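Local coordinates for protein GTPase subunit of restriction endonuclease (Thermococcus gammatolerans, PDB 6P0F) that binds DNA through a YTH domain, the N-terminal domain of an McrB homologue, probably recognising modified DNA for a restriction endonuclease, at residues S143-N148 against G156-E161. Residues are numbered along the deposited sequence; the frame is centred on the assembly and turned at random.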
loop_
_atom_site.group_PDB
_atom_site.type_symbol
_atom_site.label_atom_id
_atom_site.label_comp_id
_atom_site.label_asym_id
_atom_site.label_seq_id
_atom_site.Cartn_x
_atom_site.Cartn_y
_atom_site.Cartn_z
ATOM N N SER A 143 -3.488 -18.372 -0.330
ATOM C CA SER A 143 -3.856 -19.673 0.225
ATOM C C SER A 143 -4.034 -19.591 1.730
ATOM O O SER A 143 -5.042 -20.065 2.275
ATOM C CB SER A 143 -2.796 -20.696 -0.161
ATOM O OG SER A 143 -2.868 -20.914 -1.569
ATOM N N LYS A 144 -3.088 -18.952 2.423
ATOM C CA LYS A 144 -3.218 -18.821 3.867
ATOM C C LYS A 144 -4.469 -18.030 4.237
ATOM O O LYS A 144 -5.113 -18.314 5.256
ATOM C CB LYS A 144 -1.961 -18.167 4.451
ATOM C CG LYS A 144 -1.803 -18.386 5.938
ATOM C CD LYS A 144 -1.770 -19.878 6.316
ATOM C CE LYS A 144 -1.132 -20.123 7.683
ATOM N NZ LYS A 144 -0.735 -21.558 7.868
ATOM N N LEU A 145 -4.840 -17.046 3.419
ATOM C CA LEU A 145 -6.017 -16.223 3.687
ATOM C C LEU A 145 -7.325 -16.886 3.254
ATOM O O LEU A 145 -8.394 -16.324 3.515
ATOM C CB LEU A 145 -5.917 -14.875 2.969
ATOM C CG LEU A 145 -4.943 -13.860 3.587
ATOM C CD1 LEU A 145 -4.690 -12.686 2.651
ATOM C CD2 LEU A 145 -5.485 -13.350 4.905
ATOM N N GLY A 146 -7.259 -18.007 2.545
ATOM C CA GLY A 146 -8.457 -18.661 2.045
ATOM C C GLY A 146 -8.991 -18.106 0.752
ATOM O O GLY A 146 -10.155 -18.354 0.413
ATOM N N TYR A 147 -8.202 -17.315 0.035
ATOM C CA TYR A 147 -8.568 -16.822 -1.277
ATOM C C TYR A 147 -8.039 -17.763 -2.356
ATOM O O TYR A 147 -7.109 -18.542 -2.135
ATOM C CB TYR A 147 -7.991 -15.415 -1.497
ATOM C CG TYR A 147 -8.540 -14.309 -0.646
ATOM C CD1 TYR A 147 -9.888 -14.099 -0.515
ATOM C CD2 TYR A 147 -7.681 -13.396 -0.056
ATOM C CE1 TYR A 147 -10.370 -13.046 0.202
ATOM C CE2 TYR A 147 -8.149 -12.356 0.683
ATOM C CZ TYR A 147 -9.476 -12.179 0.822
ATOM O OH TYR A 147 -9.932 -11.115 1.542
ATOM N N ASN A 148 -8.634 -17.678 -3.547
ATOM C CA ASN A 148 -8.063 -18.382 -4.669
ATOM C C ASN A 148 -6.634 -17.936 -4.880
ATOM O O ASN A 148 -6.305 -16.754 -4.671
ATOM C CB ASN A 148 -8.880 -18.140 -5.934
ATOM C CG ASN A 148 -10.243 -18.835 -5.896
ATOM O OD1 ASN A 148 -10.577 -19.561 -4.943
ATOM N ND2 ASN A 148 -11.041 -18.603 -6.931
ATOM N N GLY A 156 -8.693 -4.382 -1.965
ATOM C CA GLY A 156 -9.545 -5.299 -1.229
ATOM C C GLY A 156 -9.469 -5.087 0.269
ATOM O O GLY A 156 -8.468 -4.603 0.804
ATOM N N TYR A 157 -10.558 -5.447 0.940
ATOM C CA TYR A 157 -10.656 -5.423 2.391
ATOM C C TYR A 157 -10.714 -6.859 2.882
ATOM O O TYR A 157 -11.518 -7.658 2.370
ATOM C CB TYR A 157 -11.900 -4.655 2.845
ATOM C CG TYR A 157 -12.225 -4.820 4.314
ATOM C CD1 TYR A 157 -11.433 -4.228 5.294
ATOM C CD2 TYR A 157 -13.326 -5.554 4.731
ATOM C CE1 TYR A 157 -11.719 -4.365 6.635
ATOM C CE2 TYR A 157 -13.629 -5.688 6.080
ATOM C CZ TYR A 157 -12.824 -5.097 7.022
ATOM O OH TYR A 157 -13.101 -5.221 8.363
ATOM N N VAL A 158 -9.850 -7.212 3.827
ATOM C CA VAL A 158 -9.804 -8.577 4.339
ATOM C C VAL A 158 -10.724 -8.638 5.560
ATOM O O VAL A 158 -10.455 -8.023 6.599
ATOM C CB VAL A 158 -8.378 -9.030 4.668
ATOM C CG1 VAL A 158 -8.365 -10.482 5.139
ATOM C CG2 VAL A 158 -7.500 -8.888 3.419
ATOM N N LYS A 159 -11.820 -9.380 5.431
ATOM C CA LYS A 159 -12.783 -9.419 6.512
ATOM C C LYS A 159 -12.145 -10.002 7.763
ATOM O O LYS A 159 -11.257 -10.860 7.693
ATOM C CB LYS A 159 -14.017 -10.222 6.092
ATOM C CG LYS A 159 -14.788 -9.515 4.999
ATOM C CD LYS A 159 -16.245 -9.949 4.911
ATOM C CE LYS A 159 -16.922 -9.275 3.718
ATOM N NZ LYS A 159 -18.389 -9.552 3.706
ATOM N N PRO A 160 -12.603 -9.558 8.935
ATOM C CA PRO A 160 -12.017 -10.035 10.200
ATOM C C PRO A 160 -11.915 -11.550 10.337
ATOM O O PRO A 160 -10.916 -12.064 10.863
ATOM C CB PRO A 160 -12.977 -9.463 11.257
ATOM C CG PRO A 160 -13.670 -8.332 10.611
ATOM C CD PRO A 160 -13.668 -8.557 9.127
ATOM N N GLU A 161 -12.927 -12.287 9.873
ATOM C CA GLU A 161 -12.906 -13.733 10.053
ATOM C C GLU A 161 -11.760 -14.371 9.280
ATOM O O GLU A 161 -11.257 -15.433 9.680
ATOM C CB GLU A 161 -14.268 -14.304 9.661
ATOM C CG GLU A 161 -14.783 -13.876 8.297
ATOM C CD GLU A 161 -15.626 -12.603 8.323
ATOM O OE1 GLU A 161 -15.456 -11.788 9.263
ATOM O OE2 GLU A 161 -16.444 -12.417 7.385
HETATM O O HOH W 1 -9.950 -8.785 -0.220
HETATM O O HOH W 2 -12.482 -10.966 2.771
#
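Leu145, in the last turn of helix 138-145, and Tyr147, just beyond the helix, reach onto Val158 of strand 155-158, a worked example of a junction built from a few apolar contacts and bridging water. On the apolar side, Tyr147 OH lies against both methyls of Val158. CG1, anti to the backbone N (chi1 -177°), also meets Leu145 CD2 at 4.1 Å, and the side chains of Leu145 and Val158 run nearly perpendicular. Val158 CG2 sits at the edge of the Tyr147 ring, near its plane, 3.8 Å from Tyr147 OH.

The polar side is handled by solvent. Tyr147 OH is bonded to two waters. One, 2.9 Å from Tyr147 OH, gives a weak hydrogen bond to Tyr157 O. The other, 2.8 Å from Tyr147 OH, accepts from Lys159 N. The phenol is thus linked through water to the backbone on either side of Val158.

A Schellman motif at Gly146 ends helix 138-145 and turns the chain so that Tyr147 follows Leu145 into the contact. Arg162 NH1 of helix 160-174 hydrogen-bonds Leu145 O, Val166 and Met163 of that helix touch Leu145 and Val158 respectively, and strand 155-158 pairs antiparallel with strand 5-11, whose Ile7 meets both Tyr147 and Val158.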